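Side-chain contact in endo-beta-N-acetylglucosaminidase F1 (Bacteroides thetaiotaomicron VPI-5482, PDB 6TCV), which cleaves high-mannose N-glycans, probably between the two core N-acetylglucosamines as other endo-beta-N-acetylglucosaminidases do: residues F174-D178 with V179-N183. The protein carries 2 engineered substitutions. Sequence-based numbering, arbitrary orientation.
With MAN (alpha-D-mannopyranose), chain B; MAN (alpha-D-mannopyranose), chain C; MAN (alpha-D-mannopyranose), chain D; BMA (beta-D-mannopyranose), chain E.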
loop_
_atom_site.group_PDB
_atom_site.type_symbol
_atom_site.label_atom_id
_atom_site.label_comp_id
_atom_site.label_asym_id
_atom_site.label_seq_id
_atom_site.Cartn_x
_atom_site.Cartn_y
_atom_site.Cartn_z
ATOM N N PHE A 174 10.896 -4.926 5.792
ATOM C CA PHE A 174 11.801 -5.169 6.913
ATOM C C PHE A 174 11.439 -6.460 7.622
ATOM O O PHE A 174 10.269 -6.682 7.972
ATOM C CB PHE A 174 11.694 -4.062 7.954
ATOM C CG PHE A 174 12.348 -2.814 7.540
ATOM C CD1 PHE A 174 13.687 -2.647 7.683
ATOM C CD2 PHE A 174 11.618 -1.811 6.903
ATOM C CE1 PHE A 174 14.319 -1.463 7.234
ATOM C CE2 PHE A 174 12.272 -0.633 6.452
ATOM C CZ PHE A 174 13.578 -0.485 6.623
ATOM N N GLU A 175 12.446 -7.310 7.862
ATOM C CA GLU A 175 12.287 -8.456 8.755
ATOM C C GLU A 175 12.364 -7.905 10.172
ATOM O O GLU A 175 13.431 -7.757 10.758
ATOM C CB GLU A 175 13.362 -9.491 8.485
ATOM C CG GLU A 175 13.184 -10.300 7.224
ATOM C CD GLU A 175 12.441 -11.621 7.379
ATOM O OE1 GLU A 175 11.545 -11.718 8.254
ATOM O OE2 GLU A 175 12.754 -12.563 6.635
ATOM N N VAL A 176 11.208 -7.530 10.719
ATOM C CA VAL A 176 11.171 -6.823 12.003
ATOM C C VAL A 176 11.526 -7.694 13.177
ATOM O O VAL A 176 11.705 -7.177 14.280
ATOM C CB VAL A 176 9.836 -6.082 12.191
ATOM C CG1 VAL A 176 9.647 -5.032 11.127
ATOM C CG2 VAL A 176 8.617 -7.039 12.263
ATOM N N ASN A 177 11.651 -9.019 13.003
ATOM C CA ASN A 177 12.245 -9.836 14.033
ATOM C C ASN A 177 13.635 -9.325 14.366
ATOM O O ASN A 177 14.152 -9.531 15.489
ATOM C CB ASN A 177 12.269 -11.316 13.699
ATOM C CG ASN A 177 10.933 -11.934 13.709
ATOM O OD1 ASN A 177 10.000 -11.480 14.368
ATOM N ND2 ASN A 177 10.814 -13.024 12.989
ATOM N N ASP A 178 14.314 -8.745 13.348
ATOM C CA ASP A 178 15.708 -8.419 13.488
ATOM C C ASP A 178 16.048 -6.942 13.301
ATOM O O ASP A 178 16.955 -6.458 13.972
ATOM C CB ASP A 178 16.613 -9.155 12.434
ATOM C CG ASP A 178 16.527 -10.658 12.481
ATOM O OD1 ASP A 178 16.195 -11.180 13.531
ATOM O OD2 ASP A 178 17.074 -11.264 11.567
ATOM N N VAL A 179 15.316 -6.205 12.484
ATOM C CA VAL A 179 15.719 -4.874 12.022
ATOM C C VAL A 179 14.629 -3.866 12.312
ATOM O O VAL A 179 13.449 -4.057 11.971
ATOM C CB VAL A 179 16.089 -4.888 10.518
ATOM C CG1 VAL A 179 16.495 -3.500 10.022
ATOM C CG2 VAL A 179 17.282 -5.868 10.270
ATOM N N ASN A 180 15.070 -2.753 12.900
ATOM C CA ASN A 180 14.192 -1.613 13.203
ATOM C C ASN A 180 13.778 -0.905 11.907
ATOM O O ASN A 180 14.653 -0.508 11.115
ATOM C CB ASN A 180 15.007 -0.662 14.078
ATOM C CG ASN A 180 14.203 0.485 14.675
ATOM O OD1 ASN A 180 13.184 0.926 14.099
ATOM N ND2 ASN A 180 14.688 1.024 15.777
ATOM N N PRO A 181 12.475 -0.733 11.645
ATOM C CA PRO A 181 12.049 -0.059 10.415
ATOM C C PRO A 181 12.423 1.394 10.360
ATOM O O PRO A 181 12.346 1.979 9.265
ATOM C CB PRO A 181 10.532 -0.268 10.415
ATOM C CG PRO A 181 10.163 -0.393 11.901
ATOM C CD PRO A 181 11.331 -1.159 12.487
ATOM N N LEU A 182 12.868 2.007 11.443
ATOM C CA LEU A 182 13.410 3.356 11.340
ATOM C C LEU A 182 14.608 3.413 10.413
ATOM O O LEU A 182 14.925 4.510 9.925
ATOM C CB LEU A 182 13.756 3.923 12.730
ATOM C CG LEU A 182 12.526 4.268 13.600
ATOM C CD1 LEU A 182 13.058 4.750 14.948
ATOM C CD2 LEU A 182 11.588 5.284 13.029
ATOM N N ASN A 183 15.250 2.274 10.125
ATOM C CA ASN A 183 16.317 2.205 9.118
ATOM C C ASN A 183 15.854 2.631 7.735
ATOM O O ASN A 183 16.705 2.891 6.884
ATOM C CB ASN A 183 16.956 0.814 9.148
ATOM C CG ASN A 183 17.875 0.679 10.290
ATOM O OD1 ASN A 183 18.855 1.422 10.435
ATOM N ND2 ASN A 183 17.577 -0.288 11.155
HETATM C C1 MAN B . 16.089 -16.256 7.936
HETATM C C2 MAN B . 16.677 -16.284 9.337
HETATM C C3 MAN B . 16.016 -15.193 10.182
HETATM C C4 MAN B . 16.203 -13.856 9.465
HETATM C C5 MAN B . 15.668 -13.874 8.033
HETATM C C6 MAN B . 15.993 -12.625 7.218
HETATM O O2 MAN B . 18.074 -15.976 9.318
HETATM O O3 MAN B . 16.536 -15.159 11.509
HETATM O O4 MAN B . 15.487 -12.801 10.108
HETATM O O5 MAN B . 16.266 -14.985 7.330
HETATM O O6 MAN B . 15.365 -12.666 5.938
HETATM C C1 MAN C . 8.533 -15.541 15.028
HETATM C C2 MAN C . 9.351 -14.616 15.919
HETATM C C3 MAN C . 10.837 -14.952 15.820
HETATM C C4 MAN C . 11.059 -16.428 16.110
HETATM C C5 MAN C . 10.215 -17.231 15.126
HETATM C C6 MAN C . 10.298 -18.716 15.361
HETATM O O2 MAN C . 8.870 -14.739 17.266
HETATM O O3 MAN C . 11.547 -14.115 16.715
HETATM O O4 MAN C . 12.428 -16.778 15.921
HETATM O O5 MAN C . 8.838 -16.888 15.310
HETATM O O6 MAN C . 9.612 -19.419 14.304
HETATM C C1 MAN D . 8.986 -16.397 11.590
HETATM C C2 MAN D . 8.048 -16.034 12.734
HETATM C C3 MAN D . 6.825 -15.341 12.158
HETATM C C4 MAN D . 7.209 -14.151 11.288
HETATM C C5 MAN D . 8.232 -14.551 10.229
HETATM C C6 MAN D . 8.836 -13.359 9.512
HETATM O O2 MAN D . 8.783 -15.210 13.666
HETATM O O3 MAN D . 6.009 -14.865 13.229
HETATM O O4 MAN D . 6.064 -13.685 10.578
HETATM O O5 MAN D . 9.339 -15.237 10.862
HETATM O O6 MAN D . 9.838 -13.805 8.576
HETATM C C1 BMA E . 12.601 -16.343 4.937
HETATM C C2 BMA E . 13.442 -15.824 6.089
HETATM C C3 BMA E . 14.115 -16.976 6.809
HETATM C C4 BMA E . 13.103 -18.059 7.173
HETATM C C5 BMA E . 12.235 -18.436 5.969
HETATM C C6 BMA E . 11.095 -19.359 6.316
HETATM O O2 BMA E . 12.551 -15.173 7.015
HETATM O O3 BMA E . 14.727 -16.591 8.040
HETATM O O4 BMA E . 13.747 -19.268 7.596
HETATM O O5 BMA E . 11.630 -17.248 5.417
HETATM O O6 BMA E . 10.335 -18.718 7.376
HETATM O O HOH W 1 11.780 -4.399 14.627
#
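Over one face of the Phe174 ring sits Pro181, its CA 3.8 Å from the ring centroid in a CH-pi contact; at the edge, near the ring plane, Val179 brings CG1 to 3.8 Å from Phe174 CD1. That branch reaches the ring because it stands anti to the backbone N of Val179 (chi1 179°). Between these residues the chain leaves the parallel strand 169-175 and turns back over its own phenylalanine. Glu175 O holds the turn, accepting from both Asp178 N and Val179 N, the latter at 3.0 Å. Asn180 OD1 takes Leu182 N at 2.9 Å from above its carbonyl plane, an Asx turn leading into the 3-10 segment. Asn180 O receives Asn183 N and Asn183 ND2, while Asn183 OD1 is bound by Tyr437 N.

The outer side of the turn meets the glycan. Glu175 OE2 accepts from O2 of the beta-mannose (2.6 Å) and O6 of the chain B mannose, and Glu175 OE1 from O6 of the chain D mannose (2.7 Å). Asp178 OD2 takes O4 of the chain B mannose at 2.6 Å. Phe174 packs against the returning chain and backbone hydrogen bonds close the turn, while two carboxylates grip mannose hydroxyls, consistent with recognition of a branched high-mannose substrate.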